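PDB 5T8V: sister chromatid cohesion protein from Chaetomium thermophilum, which probably loads cohesin onto chromatin, this chain being the C-terminal, HEAT-repeat part of the Scc2 loader. Local coordinates for residues A[480-485]-A[590-595]; A[486-491]-A[497-502]; A[513-518]-A[583-588]. All coordinates share one frame; numbering follows the deposited sequence.

Interaction 1 (A[480-485]-A[590-595]); sequences DELSLF and PLQAKL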
ATOM      1  N   ASP A 480     -44.609   1.845   4.103  1.00 57.68           N
ATOM      2  CA  ASP A 480     -44.906   0.509   3.605  1.00 55.16           C
ATOM      3  C   ASP A 480     -44.454  -0.507   4.642  1.00 51.80           C
ATOM      4  O   ASP A 480     -43.303  -0.472   5.086  1.00 50.96           O
ATOM      5  CB  ASP A 480     -44.212   0.271   2.258  1.00 54.01           C
ATOM      6  CG  ASP A 480     -44.554  -1.071   1.646  1.00 53.25           C
ATOM      7  OD1 ASP A 480     -44.448  -2.101   2.346  1.00 52.95           O
ATOM      8  OD2 ASP A 480     -44.929  -1.092   0.455  1.00 53.59           O
ATOM      9  N   GLU A 481     -45.362  -1.410   5.021  1.00 40.30           N
ATOM     10  CA  GLU A 481     -45.056  -2.387   6.063  1.00 38.06           C
ATOM     11  C   GLU A 481     -43.837  -3.217   5.686  1.00 34.65           C
ATOM     12  O   GLU A 481     -42.896  -3.365   6.478  1.00 33.82           O
ATOM     13  CB  GLU A 481     -46.259  -3.300   6.306  1.00 38.71           C
ATOM     14  CG  GLU A 481     -47.604  -2.597   6.364  1.00 40.99           C
ATOM     15  CD  GLU A 481     -48.741  -3.552   6.646  1.00 40.85           C
ATOM     16  OE1 GLU A 481     -48.627  -4.355   7.598  1.00 40.16           O
ATOM     17  OE2 GLU A 481     -49.745  -3.507   5.904  1.00 41.05           O
ATOM     18  N   LEU A 482     -43.841  -3.773   4.472  1.00 23.60           N
ATOM     19  CA  LEU A 482     -42.709  -4.575   4.027  1.00 21.70           C
ATOM     20  C   LEU A 482     -41.431  -3.753   4.007  1.00 20.98           C
ATOM     21  O   LEU A 482     -40.374  -4.230   4.431  1.00 19.84           O
ATOM     22  CB  LEU A 482     -42.988  -5.161   2.643  1.00 21.18           C
ATOM     23  CG  LEU A 482     -41.859  -6.004   2.039  1.00 19.37           C
ATOM     24  CD1 LEU A 482     -41.518  -7.192   2.924  1.00 18.62           C
ATOM     25  CD2 LEU A 482     -42.235  -6.471   0.646  1.00 19.21           C
ATOM     26  N   SER A 483     -41.502  -2.511   3.518  1.00 25.32           N
ATOM     27  CA  SER A 483     -40.311  -1.669   3.494  1.00 23.97           C
ATOM     28  C   SER A 483     -39.765  -1.457   4.899  1.00 24.13           C
ATOM     29  O   SER A 483     -38.546  -1.447   5.102  1.00 23.87           O
ATOM     30  CB  SER A 483     -40.621  -0.327   2.836  1.00 25.48           C
ATOM     31  OG  SER A 483     -41.042  -0.503   1.495  1.00 26.26           O
ATOM     32  N   LEU A 484     -40.648  -1.286   5.884  1.00 22.83           N
ATOM     33  CA  LEU A 484     -40.194  -1.135   7.263  1.00 23.23           C
ATOM     34  C   LEU A 484     -39.508  -2.405   7.749  1.00 21.98           C
ATOM     35  O   LEU A 484     -38.396  -2.357   8.293  1.00 21.47           O
ATOM     36  CB  LEU A 484     -41.376  -0.777   8.168  1.00 25.12           C
ATOM     37  CG  LEU A 484     -42.026   0.594   7.958  1.00 26.77           C
ATOM     38  CD1 LEU A 484     -43.249   0.741   8.848  1.00 28.70           C
ATOM     39  CD2 LEU A 484     -41.043   1.717   8.230  1.00 26.99           C
ATOM     40  N   PHE A 485     -40.159  -3.556   7.561  1.00 26.12           N
ATOM     41  CA  PHE A 485     -39.564  -4.821   7.982  1.00 23.94           C
ATOM     42  C   PHE A 485     -38.187  -5.009   7.357  1.00 22.69           C
ATOM     43  O   PHE A 485     -37.215  -5.337   8.048  1.00 23.23           O
ATOM     44  CB  PHE A 485     -40.489  -5.977   7.607  1.00 22.49           C
ATOM     45  CG  PHE A 485     -39.972  -7.324   8.013  1.00 22.04           C
ATOM     46  CD1 PHE A 485     -40.221  -7.822   9.279  1.00 23.67           C
ATOM     47  CD2 PHE A 485     -39.242  -8.097   7.128  1.00 20.58           C
ATOM     48  CE1 PHE A 485     -39.747  -9.065   9.656  1.00 23.80           C
ATOM     49  CE2 PHE A 485     -38.768  -9.338   7.497  1.00 20.45           C
ATOM     50  CZ  PHE A 485     -39.021  -9.823   8.761  1.00 22.41           C
ATOM     51  N   PRO A 590     -39.582  -3.920  -7.495  1.00 24.72           N
ATOM     52  CA  PRO A 590     -38.205  -4.363  -7.765  1.00 23.43           C
ATOM     53  C   PRO A 590     -37.210  -3.839  -6.748  1.00 22.26           C
ATOM     54  O   PRO A 590     -36.171  -4.472  -6.519  1.00 20.74           O
ATOM     55  CB  PRO A 590     -37.929  -3.820  -9.175  1.00 25.26           C
ATOM     56  CG  PRO A 590     -38.913  -2.721  -9.368  1.00 27.54           C
ATOM     57  CD  PRO A 590     -40.131  -3.122  -8.603  1.00 27.28           C
ATOM     58  N   LEU A 591     -37.505  -2.702  -6.121  1.00 25.94           N
ATOM     59  CA  LEU A 591     -36.644  -2.189  -5.062  1.00 24.83           C
ATOM     60  C   LEU A 591     -36.750  -3.058  -3.814  1.00 23.21           C
ATOM     61  O   LEU A 591     -35.734  -3.442  -3.222  1.00 21.80           O
ATOM     62  CB  LEU A 591     -37.019  -0.741  -4.747  1.00 25.94           C
ATOM     63  CG  LEU A 591     -35.934   0.130  -4.120  1.00 24.76           C
ATOM     64  CD1 LEU A 591     -34.832   0.419  -5.127  1.00 24.99           C
ATOM     65  CD2 LEU A 591     -36.540   1.423  -3.598  1.00 26.13           C
ATOM     66  N   GLN A 592     -37.978  -3.384  -3.403  1.00 20.77           N
ATOM     67  CA  GLN A 592     -38.163  -4.264  -2.253  1.00 18.70           C
ATOM     68  C   GLN A 592     -37.548  -5.634  -2.507  1.00 18.92           C
ATOM     69  O   GLN A 592     -36.968  -6.240  -1.598  1.00 16.68           O
ATOM     70  CB  GLN A 592     -39.649  -4.401  -1.933  1.00 22.25           C
ATOM     71  CG  GLN A 592     -40.272  -3.158  -1.340  1.00 23.73           C
ATOM     72  CD  GLN A 592     -41.772  -3.285  -1.175  1.00 25.85           C
ATOM     73  OE1 GLN A 592     -42.430  -4.017  -1.915  1.00 26.39           O
ATOM     74  NE2 GLN A 592     -42.321  -2.574  -0.197  1.00 27.02           N
ATOM     75  N   ALA A 593     -37.668  -6.141  -3.735  1.00 17.90           N
ATOM     76  CA  ALA A 593     -37.091  -7.441  -4.061  1.00 16.85           C
ATOM     77  C   ALA A 593     -35.569  -7.389  -4.022  1.00 16.14           C
ATOM     78  O   ALA A 593     -34.921  -8.264  -3.437  1.00 14.96           O
ATOM     79  CB  ALA A 593     -37.579  -7.901  -5.436  1.00 17.80           C
ATOM     80  N   LYS A 594     -34.980  -6.365  -4.644  1.00 17.00           N
ATOM     81  CA  LYS A 594     -33.528  -6.237  -4.631  1.00 16.43           C
ATOM     82  C   LYS A 594     -33.001  -6.110  -3.205  1.00 16.04           C
ATOM     83  O   LYS A 594     -32.011  -6.758  -2.842  1.00 14.98           O
ATOM     84  CB  LYS A 594     -33.103  -5.038  -5.478  1.00 17.70           C
ATOM     85  CG  LYS A 594     -31.635  -4.668  -5.343  1.00 20.83           C
ATOM     86  CD  LYS A 594     -30.993  -4.405  -6.690  1.00 22.37           C
ATOM     87  CE  LYS A 594     -30.731  -5.697  -7.435  1.00 22.70           C
ATOM     88  NZ  LYS A 594     -29.719  -5.523  -8.520  1.00 24.09           N
ATOM     89  N   LEU A 595     -33.651  -5.287  -2.378  1.00 15.53           N
ATOM     90  CA  LEU A 595     -33.217  -5.158  -0.990  1.00 14.56           C
ATOM     91  C   LEU A 595     -33.364  -6.479  -0.248  1.00 13.50           C
ATOM     92  O   LEU A 595     -32.479  -6.866   0.522  1.00 12.71           O
ATOM     93  CB  LEU A 595     -34.007  -4.056  -0.280  1.00 15.14           C
ATOM     94  CG  LEU A 595     -33.706  -3.863   1.210  1.00 14.26           C
ATOM     95  CD1 LEU A 595     -32.218  -3.674   1.459  1.00 13.65           C
ATOM     96  CD2 LEU A 595     -34.477  -2.676   1.748  1.00 16.12           C
TER

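Interaction 2 (A[486-491]-A[497-502]); sequences LSDLAA and KSRPEH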
ATOM      1  N   LEU A 486     -38.085  -4.794   6.045  1.00 18.36           N
ATOM      2  CA  LEU A 486     -36.806  -4.933   5.362  1.00 17.05           C
ATOM      3  C   LEU A 486     -35.788  -3.924   5.867  1.00 17.28           C
ATOM      4  O   LEU A 486     -34.590  -4.216   5.884  1.00 16.44           O
ATOM      5  CB  LEU A 486     -36.993  -4.767   3.855  1.00 16.66           C
ATOM      6  CG  LEU A 486     -37.830  -5.819   3.130  1.00 16.74           C
ATOM      7  CD1 LEU A 486     -38.035  -5.402   1.683  1.00 17.59           C
ATOM      8  CD2 LEU A 486     -37.174  -7.190   3.206  1.00 15.19           C
ATOM      9  N   SER A 487     -36.236  -2.731   6.260  1.00 18.55           N
ATOM     10  CA  SER A 487     -35.306  -1.712   6.733  1.00 18.98           C
ATOM     11  C   SER A 487     -34.708  -2.107   8.077  1.00 19.14           C
ATOM     12  O   SER A 487     -33.487  -2.041   8.268  1.00 18.71           O
ATOM     13  CB  SER A 487     -36.014  -0.361   6.830  1.00 20.51           C
ATOM     14  OG  SER A 487     -35.136   0.649   7.302  1.00 21.52           O
ATOM     15  N   ASP A 488     -35.553  -2.523   9.022  1.00 19.94           N
ATOM     16  CA  ASP A 488     -35.039  -2.991  10.304  1.00 20.63           C
ATOM     17  C   ASP A 488     -34.149  -4.213  10.117  1.00 18.98           C
ATOM     18  O   ASP A 488     -33.070  -4.309  10.718  1.00 18.94           O
ATOM     19  CB  ASP A 488     -36.199  -3.309  11.249  1.00 22.60           C
ATOM     20  CG  ASP A 488     -35.732  -3.808  12.603  1.00 24.91           C
ATOM     21  OD1 ASP A 488     -35.179  -2.998  13.378  1.00 25.78           O
ATOM     22  OD2 ASP A 488     -35.924  -5.007  12.896  1.00 25.80           O
ATOM     23  N   LEU A 489     -34.575  -5.148   9.265  1.00 18.01           N
ATOM     24  CA  LEU A 489     -33.798  -6.361   9.047  1.00 16.87           C
ATOM     25  C   LEU A 489     -32.444  -6.043   8.425  1.00 16.00           C
ATOM     26  O   LEU A 489     -31.435  -6.669   8.764  1.00 15.62           O
ATOM     27  CB  LEU A 489     -34.585  -7.326   8.164  1.00 16.18           C
ATOM     28  CG  LEU A 489     -33.967  -8.704   7.943  1.00 15.19           C
ATOM     29  CD1 LEU A 489     -33.847  -9.461   9.255  1.00 15.88           C
ATOM     30  CD2 LEU A 489     -34.802  -9.483   6.940  1.00 14.66           C
ATOM     31  N   ALA A 490     -32.403  -5.074   7.506  1.00 16.68           N
ATOM     32  CA  ALA A 490     -31.135  -4.665   6.914  1.00 15.93           C
ATOM     33  C   ALA A 490     -30.244  -4.000   7.951  1.00 18.09           C
ATOM     34  O   ALA A 490     -29.035  -4.261   7.999  1.00 18.43           O
ATOM     35  CB  ALA A 490     -31.380  -3.717   5.742  1.00 15.34           C
ATOM     36  N   ALA A 491     -30.821  -3.132   8.784  1.00 25.14           N
ATOM     37  CA  ALA A 491     -30.065  -2.556   9.888  1.00 26.93           C
ATOM     38  C   ALA A 491     -29.410  -3.645  10.723  1.00 28.71           C
ATOM     39  O   ALA A 491     -28.234  -3.536  11.090  1.00 29.79           O
ATOM     40  CB  ALA A 491     -30.980  -1.694  10.758  1.00 27.84           C
ATOM     41  N   LYS A 497     -25.471  -8.919  13.751  1.00 48.96           N
ATOM     42  CA  LYS A 497     -26.469  -9.300  14.741  1.00 55.69           C
ATOM     43  C   LYS A 497     -27.229 -10.537  14.279  1.00 57.29           C
ATOM     44  O   LYS A 497     -27.838 -10.542  13.203  1.00 55.48           O
ATOM     45  CB  LYS A 497     -27.433  -8.142  14.989  1.00 61.67           C
ATOM     46  CG  LYS A 497     -26.863  -7.035  15.869  1.00 72.92           C
ATOM     47  CD  LYS A 497     -27.781  -5.818  15.922  1.00 84.98           C
ATOM     48  CE  LYS A 497     -29.074  -6.103  16.677  1.00 95.21           C
ATOM     49  NZ  LYS A 497     -28.841  -6.355  18.125  1.00103.78           N
ATOM     50  N   SER A 498     -27.202 -11.581  15.105  1.00134.50           N
ATOM     51  CA  SER A 498     -27.820 -12.853  14.748  1.00128.71           C
ATOM     52  C   SER A 498     -29.331 -12.704  14.619  1.00124.14           C
ATOM     53  O   SER A 498     -29.992 -12.164  15.510  1.00127.14           O
ATOM     54  CB  SER A 498     -27.491 -13.909  15.804  1.00130.50           C
ATOM     55  OG  SER A 498     -28.005 -13.532  17.071  1.00133.56           O
ATOM     56  N   ARG A 499     -29.879 -13.197  13.507  1.00 73.80           N
ATOM     57  CA  ARG A 499     -31.325 -13.253  13.328  1.00 67.50           C
ATOM     58  C   ARG A 499     -31.710 -14.340  12.329  1.00 57.86           C
ATOM     59  O   ARG A 499     -32.432 -14.063  11.363  1.00 54.53           O
ATOM     60  CB  ARG A 499     -31.854 -11.892  12.867  1.00 68.63           C
ATOM     61  CG  ARG A 499     -32.402 -11.051  13.993  1.00 69.34           C
ATOM     62  CD  ARG A 499     -32.920  -9.718  13.499  1.00 65.75           C
ATOM     63  NE  ARG A 499     -33.292  -8.853  14.613  1.00 67.63           N
ATOM     64  CZ  ARG A 499     -33.884  -7.671  14.483  1.00 72.35           C
ATOM     65  NH1 ARG A 499     -34.187  -7.200  13.279  1.00 72.68           N
ATOM     66  NH2 ARG A 499     -34.178  -6.960  15.561  1.00 77.60           N
ATOM     67  N   PRO A 500     -31.272 -15.587  12.523  1.00 54.30           N
ATOM     68  CA  PRO A 500     -31.648 -16.636  11.562  1.00 48.15           C
ATOM     69  C   PRO A 500     -33.147 -16.834  11.452  1.00 40.73           C
ATOM     70  O   PRO A 500     -33.617 -17.375  10.445  1.00 39.58           O
ATOM     71  CB  PRO A 500     -30.956 -17.893  12.116  1.00 50.14           C
ATOM     72  CG  PRO A 500     -29.941 -17.399  13.090  1.00 53.20           C
ATOM     73  CD  PRO A 500     -30.493 -16.135  13.647  1.00 55.96           C
ATOM     74  N   GLU A 501     -33.913 -16.393  12.447  1.00 48.86           N
ATOM     75  CA  GLU A 501     -35.343 -16.665  12.511  1.00 42.35           C
ATOM     76  C   GLU A 501     -36.179 -15.619  11.787  1.00 36.74           C
ATOM     77  O   GLU A 501     -37.247 -15.950  11.260  1.00 35.70           O
ATOM     78  CB  GLU A 501     -35.793 -16.775  13.975  1.00 45.00           C
ATOM     79  CG  GLU A 501     -35.330 -15.636  14.894  1.00 48.11           C
ATOM     80  CD  GLU A 501     -35.450 -15.988  16.364  1.00 52.67           C
ATOM     81  OE1 GLU A 501     -36.153 -16.971  16.689  1.00 54.07           O
ATOM     82  OE2 GLU A 501     -34.834 -15.285  17.196  1.00 55.03           O
ATOM     83  N   HIS A 502     -35.725 -14.365  11.744  1.00 38.49           N
ATOM     84  CA  HIS A 502     -36.415 -13.350  10.957  1.00 35.15           C
ATOM     85  C   HIS A 502     -36.104 -13.463   9.471  1.00 30.11           C
ATOM     86  O   HIS A 502     -36.912 -13.018   8.648  1.00 29.93           O
ATOM     87  CB  HIS A 502     -36.045 -11.951  11.455  1.00 36.83           C
ATOM     88  CG  HIS A 502     -36.593 -11.627  12.812  1.00 41.46           C
ATOM     89  ND1 HIS A 502     -36.101 -12.192  13.970  1.00 42.87           N
ATOM     90  CD2 HIS A 502     -37.588 -10.793  13.194  1.00 45.14           C
ATOM     91  CE1 HIS A 502     -36.770 -11.722  15.006  1.00 45.75           C
ATOM     92  NE2 HIS A 502     -37.679 -10.870  14.564  1.00 47.48           N
TER

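Interaction 3 (A[513-518]-A[583-588]); sequences TLEYLQ and YTYKDV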
ATOM      1  N   THR A 513     -38.782 -12.101  -2.241  1.00 14.25           N
ATOM      2  CA  THR A 513     -38.038 -12.423  -3.453  1.00 14.10           C
ATOM      3  C   THR A 513     -38.812 -13.407  -4.318  1.00 14.76           C
ATOM      4  O   THR A 513     -38.951 -13.214  -5.533  1.00 15.62           O
ATOM      5  CB  THR A 513     -36.666 -12.990  -3.088  1.00 12.93           C
ATOM      6  OG1 THR A 513     -35.978 -12.073  -2.230  1.00 12.63           O
ATOM      7  CG2 THR A 513     -35.829 -13.222  -4.336  1.00 12.90           C
ATOM      8  N   LEU A 514     -39.340 -14.469  -3.705  1.00 14.55           N
ATOM      9  CA  LEU A 514     -40.051 -15.479  -4.481  1.00 15.31           C
ATOM     10  C   LEU A 514     -41.335 -14.922  -5.082  1.00 17.12           C
ATOM     11  O   LEU A 514     -41.699 -15.271  -6.209  1.00 18.20           O
ATOM     12  CB  LEU A 514     -40.345 -16.696  -3.607  1.00 14.84           C
ATOM     13  CG  LEU A 514     -39.147 -17.621  -3.386  1.00 13.61           C
ATOM     14  CD1 LEU A 514     -39.437 -18.621  -2.275  1.00 13.26           C
ATOM     15  CD2 LEU A 514     -38.791 -18.351  -4.673  1.00 13.88           C
ATOM     16  N   GLU A 515     -42.040 -14.057  -4.350  1.00 25.96           N
ATOM     17  CA  GLU A 515     -43.264 -13.472  -4.888  1.00 29.67           C
ATOM     18  C   GLU A 515     -42.956 -12.529  -6.043  1.00 30.14           C
ATOM     19  O   GLU A 515     -43.716 -12.461  -7.016  1.00 31.92           O
ATOM     20  CB  GLU A 515     -44.027 -12.742  -3.782  1.00 32.09           C
ATOM     21  CG  GLU A 515     -44.588 -13.664  -2.708  1.00 34.66           C
ATOM     22  CD  GLU A 515     -45.696 -14.561  -3.223  1.00 38.66           C
ATOM     23  OE1 GLU A 515     -46.157 -14.348  -4.366  1.00 40.97           O
ATOM     24  OE2 GLU A 515     -46.104 -15.484  -2.486  1.00 39.12           O
ATOM     25  N   TYR A 516     -41.846 -11.797  -5.956  1.00 21.84           N
ATOM     26  CA  TYR A 516     -41.427 -10.952  -7.067  1.00 22.56           C
ATOM     27  C   TYR A 516     -41.127 -11.796  -8.300  1.00 22.77           C
ATOM     28  O   TYR A 516     -41.711 -11.589  -9.374  1.00 24.53           O
ATOM     29  CB  TYR A 516     -40.204 -10.128  -6.660  1.00 21.26           C
ATOM     30  CG  TYR A 516     -39.635  -9.284  -7.776  1.00 21.93           C
ATOM     31  CD1 TYR A 516     -40.269  -8.118  -8.187  1.00 23.67           C
ATOM     32  CD2 TYR A 516     -38.459  -9.652  -8.417  1.00 21.03           C
ATOM     33  CE1 TYR A 516     -39.749  -7.344  -9.209  1.00 24.42           C
ATOM     34  CE2 TYR A 516     -37.931  -8.883  -9.441  1.00 21.75           C
ATOM     35  CZ  TYR A 516     -38.580  -7.731  -9.832  1.00 23.42           C
ATOM     36  OH  TYR A 516     -38.055  -6.967 -10.849  1.00 25.55           O
ATOM     37  N   LEU A 517     -40.218 -12.766  -8.160  1.00 20.53           N
ATOM     38  CA  LEU A 517     -39.910 -13.648  -9.281  1.00 20.80           C
ATOM     39  C   LEU A 517     -41.170 -14.298  -9.835  1.00 23.37           C
ATOM     40  O   LEU A 517     -41.275 -14.523 -11.045  1.00 23.82           O
ATOM     41  CB  LEU A 517     -38.909 -14.724  -8.849  1.00 19.10           C
ATOM     42  CG  LEU A 517     -37.518 -14.251  -8.427  1.00 17.69           C
ATOM     43  CD1 LEU A 517     -36.676 -15.444  -8.021  1.00 16.48           C
ATOM     44  CD2 LEU A 517     -36.829 -13.476  -9.538  1.00 18.22           C
ATOM     45  N   GLN A 518     -42.138 -14.600  -8.967  1.00 30.29           N
ATOM     46  CA  GLN A 518     -43.397 -15.181  -9.420  1.00 34.58           C
ATOM     47  C   GLN A 518     -44.162 -14.201 -10.296  1.00 38.64           C
ATOM     48  O   GLN A 518     -44.584 -14.541 -11.408  1.00 40.74           O
ATOM     49  CB  GLN A 518     -44.241 -15.593  -8.216  1.00 35.56           C
ATOM     50  CG  GLN A 518     -45.520 -16.331  -8.576  1.00 38.88           C
ATOM     51  CD  GLN A 518     -45.254 -17.726  -9.101  1.00 39.95           C
ATOM     52  OE1 GLN A 518     -45.013 -18.656  -8.329  1.00 39.66           O
ATOM     53  NE2 GLN A 518     -45.292 -17.882 -10.420  1.00 41.39           N
ATOM     54  N   TYR A 583     -51.759 -19.700  -1.132  1.00 53.01           N
ATOM     55  CA  TYR A 583     -51.670 -18.394  -0.497  1.00 55.52           C
ATOM     56  C   TYR A 583     -51.694 -17.308  -1.562  1.00 58.71           C
ATOM     57  O   TYR A 583     -51.461 -17.560  -2.747  1.00 58.01           O
ATOM     58  CB  TYR A 583     -50.395 -18.250   0.349  1.00 51.20           C
ATOM     59  CG  TYR A 583     -50.233 -19.301   1.424  1.00 50.87           C
ATOM     60  CD1 TYR A 583     -49.594 -20.504   1.154  1.00 48.93           C
ATOM     61  CD2 TYR A 583     -50.712 -19.088   2.710  1.00 53.20           C
ATOM     62  CE1 TYR A 583     -49.441 -21.468   2.135  1.00 49.94           C
ATOM     63  CE2 TYR A 583     -50.565 -20.045   3.697  1.00 54.30           C
ATOM     64  CZ  TYR A 583     -49.928 -21.234   3.404  1.00 53.07           C
ATOM     65  OH  TYR A 583     -49.778 -22.191   4.382  1.00 54.15           O
ATOM     66  N   THR A 584     -51.986 -16.088  -1.118  1.00 53.86           N
ATOM     67  CA  THR A 584     -51.853 -14.894  -1.939  1.00 58.41           C
ATOM     68  C   THR A 584     -51.117 -13.837  -1.131  1.00 59.23           C
ATOM     69  O   THR A 584     -51.174 -13.825   0.102  1.00 61.69           O
ATOM     70  CB  THR A 584     -53.215 -14.357  -2.404  1.00 64.73           C
ATOM     71  OG1 THR A 584     -54.039 -14.070  -1.268  1.00 68.62           O
ATOM     72  CG2 THR A 584     -53.914 -15.375  -3.296  1.00 66.82           C
ATOM     73  N   TYR A 585     -50.422 -12.948  -1.836  1.00 74.10           N
ATOM     74  CA  TYR A 585     -49.495 -12.020  -1.206  1.00 73.56           C
ATOM     75  C   TYR A 585     -49.540 -10.687  -1.937  1.00 78.48           C
ATOM     76  O   TYR A 585     -50.001 -10.593  -3.077  1.00 80.67           O
ATOM     77  CB  TYR A 585     -48.072 -12.593  -1.211  1.00 67.69           C
ATOM     78  CG  TYR A 585     -47.073 -11.867  -0.335  1.00 66.23           C
ATOM     79  CD1 TYR A 585     -47.063 -12.053   1.043  1.00 68.52           C
ATOM     80  CD2 TYR A 585     -46.121 -11.021  -0.887  1.00 64.19           C
ATOM     81  CE1 TYR A 585     -46.142 -11.402   1.845  1.00 68.03           C
ATOM     82  CE2 TYR A 585     -45.196 -10.369  -0.095  1.00 63.66           C
ATOM     83  CZ  TYR A 585     -45.212 -10.563   1.270  1.00 65.08           C
ATOM     84  OH  TYR A 585     -44.292  -9.915   2.061  1.00 63.89           O
ATOM     85  N   LYS A 586     -49.055  -9.650  -1.259  1.00 93.81           N
ATOM     86  CA  LYS A 586     -49.000  -8.325  -1.850  1.00 96.67           C
ATOM     87  C   LYS A 586     -47.973  -8.293  -2.981  1.00 91.15           C
ATOM     88  O   LYS A 586     -47.142  -9.193  -3.135  1.00 90.81           O
ATOM     89  CB  LYS A 586     -48.655  -7.281  -0.790  1.00100.30           C
ATOM     90  CG  LYS A 586     -49.662  -7.204   0.346  1.00106.60           C
ATOM     91  CD  LYS A 586     -49.222  -6.219   1.416  1.00109.25           C
ATOM     92  CE  LYS A 586     -50.255  -6.111   2.529  1.00112.81           C
ATOM     93  NZ  LYS A 586     -49.841  -5.148   3.586  1.00114.03           N
ATOM     94  N   ASP A 587     -48.040  -7.235  -3.783  1.00 63.78           N
ATOM     95  CA  ASP A 587     -47.098  -7.058  -4.876  1.00 59.77           C
ATOM     96  C   ASP A 587     -45.806  -6.445  -4.349  1.00 47.63           C
ATOM     97  O   ASP A 587     -45.828  -5.516  -3.538  1.00 45.71           O
ATOM     98  CB  ASP A 587     -47.702  -6.172  -5.965  1.00 67.60           C
ATOM     99  CG  ASP A 587     -46.905  -6.207  -7.256  1.00 68.70           C
ATOM    100  OD1 ASP A 587     -47.143  -7.117  -8.077  1.00 69.27           O
ATOM    101  OD2 ASP A 587     -46.043  -5.323  -7.452  1.00 68.33           O
ATOM    102  N   VAL A 588     -44.678  -6.980  -4.812  1.00 40.09           N
ATOM    103  CA  VAL A 588     -43.357  -6.551  -4.368  1.00 31.91           C
ATOM    104  C   VAL A 588     -42.732  -5.700  -5.462  1.00 28.55           C
ATOM    105  O   VAL A 588     -42.728  -6.089  -6.637  1.00 29.40           O
ATOM    106  CB  VAL A 588     -42.464  -7.758  -4.033  1.00 27.58           C
ATOM    107  CG1 VAL A 588     -41.107  -7.298  -3.512  1.00 26.29           C
ATOM    108  CG2 VAL A 588     -43.147  -8.656  -3.018  1.00 25.45           C
TER

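Interaction 1 (A[480-485]-A[590-595])
Two flat groups, the side-chain amide of Gln592 and the carboxylate of Asp480, meet with their planes 89° apart. NE2 of Gln592 stands over one face of the Asp480 carboxylate, 3.1 Å from OD2 and 3.3 Å from OD1. The amide meets Leu482 with a face and Ser483 in its plane. Leu482 CD2 lies over that face, 3.7 Å from Gln592 CD and 3.6 Å from OE1. Ser483 OG sits almost in the amide plane and accepts a hydrogen bond from Gln592 NE2, 3.0 Å long and nearly straight at 164°. Gln592 CG lies beside its backbone N and the chain is extended beyond CG, which carries the amide across to the start of helix 481-494.

The receiving end is a helix N-terminus. Asp480 is the N-cap of helix 481-494, and its OD1 accepts from Ser483 N at 3.2 Å, and a weak bond from Leu482 N. Ser483 N approaches OD1 from above the carboxylate plane, on the same face as Gln592 NE2. In this HEAT-repeat protein the contact thus links the start of helix 481-494 to the first turn of helix 590-602, the nearest CA pair being Ser483 and Gln592 at 6.7 Å.

OE1 of Gln592 accepts from Ser589 N, just before its own helix, while NE2 reaches across; with both ends of the amide engaged, its rotation is probably fixed. Leu482 also packs on Tyr585. The OG of Ser483 points back beside its own backbone N (chi1 -61°), which turns it to the amide nitrogen.

Interaction 2 (A[486-491]-A[497-502])
Asp488 and Arg499 bridge helix 481-494 and the segment leading into the short helix 500-503, neighbours in the HEAT-repeat solenoid. After helix 481-494 the chain doubles back, and Arg499 and His502 come to lie beside residues 488-489. Arg499 occupies the N-cap position of the second helix, yet its side chain leaves the helix end and reaches across to the first.

The polar part is a salt bridge. Arg499 NH1 donates to Asp488 OD2 at 2.8 Å with an N-H...O angle of 162°. OD2 lies close to the guanidinium plane, at its edge, whereas NH1 comes in from above the carboxylate plane, 43° out of it. The pairing is one-sided: NH2 of Arg499 remains 3.7 Å from the same OD2. An extended chain from CG to NE carries the guanidinium over to the acid, and the two side chains cross at about a right angle. Asp488 is exposed, so the ion pair lies at the protein surface.

The apolar part lies further in. Leu489, whose CG is anti to the backbone N (chi1 -174°), brings its CD1 methyl toward residues 499-502 and also packs on Ile599 of helix 590-602. Leu489 CD1 comes loosely near Arg499 CD, at 4.4 Å. The same methyl, Leu489 CD1, meets His502 at the beta carbon, CB, 4.0 Å away.

Interaction 3 (A[513-518]-A[583-588])
Glu515 lays its aliphatic stem against Tyr585, with CG of the glutamate 3.6 Å from CD2 of the tyrosine. The partners are a helix and an irregular linker: helix 509-520 of the HEAT-repeat solenoid is flanked by residues 583-588, which run in largely extended conformation from the end of helix 578-582 to the start of helix 590-602.

A bend at chi2 (-68°) folds the glutamate so that its carboxylate follows the tyrosine stem, OE2 coming within 3.7 Å of Tyr585 CB. The carboxylate and ring planes are then only 19° apart, though the two side chains run obliquely to each other. No hydrogen bond joins the segments; their carbon atoms approach to van der Waals distance, which marks the contact as packing. The charge of Glu515 is answered within its own helix, in a salt bridge from OE2 to Arg511, a residue that Tyr583 and Tyr585 also touch.

Val588, buried, lies three residues on along the linker. Its CG2 is 4.2 Å from Glu515 CB and lies in the plane of the Tyr585 ring, at the edge, so that glutamate, valine and tyrosine pack as one group. Its CB meets Tyr516 CB, also at 4.2 Å, where the two backbones come nearest, 5.5 Å between the CA atoms of Tyr516 and Val588. Tyr516 in turn spreads onto Pro590 and Ala593 of helix 590-602. At the edge of its ring, near the ring plane, Tyr516 CD1 approaches the carbonyl oxygen Val588 O to 3.5 Å.

How the interactions relate
The three contacts form one cluster on the same side of the chain's centre. Interactions 1 and 2 share helix 481-494, their centres 13 Å apart, and touch through Leu486 and Leu595. Interactions 1 and 3 lie 12 Å apart, centre to centre; they meet where Ala593 packs on Tyr516 and where Glu481 forms a salt bridge with Lys586. Interactions 2 and 3 are 20 Å apart between centres, with nearest atoms about 6 Å apart. Along the chain, interaction 1 brackets the other two, which follow in series. Helix 590-602 packs against both helices 481-494 and 509-520, bringing parts of the solenoid up to about a hundred residues apart in sequence side by side.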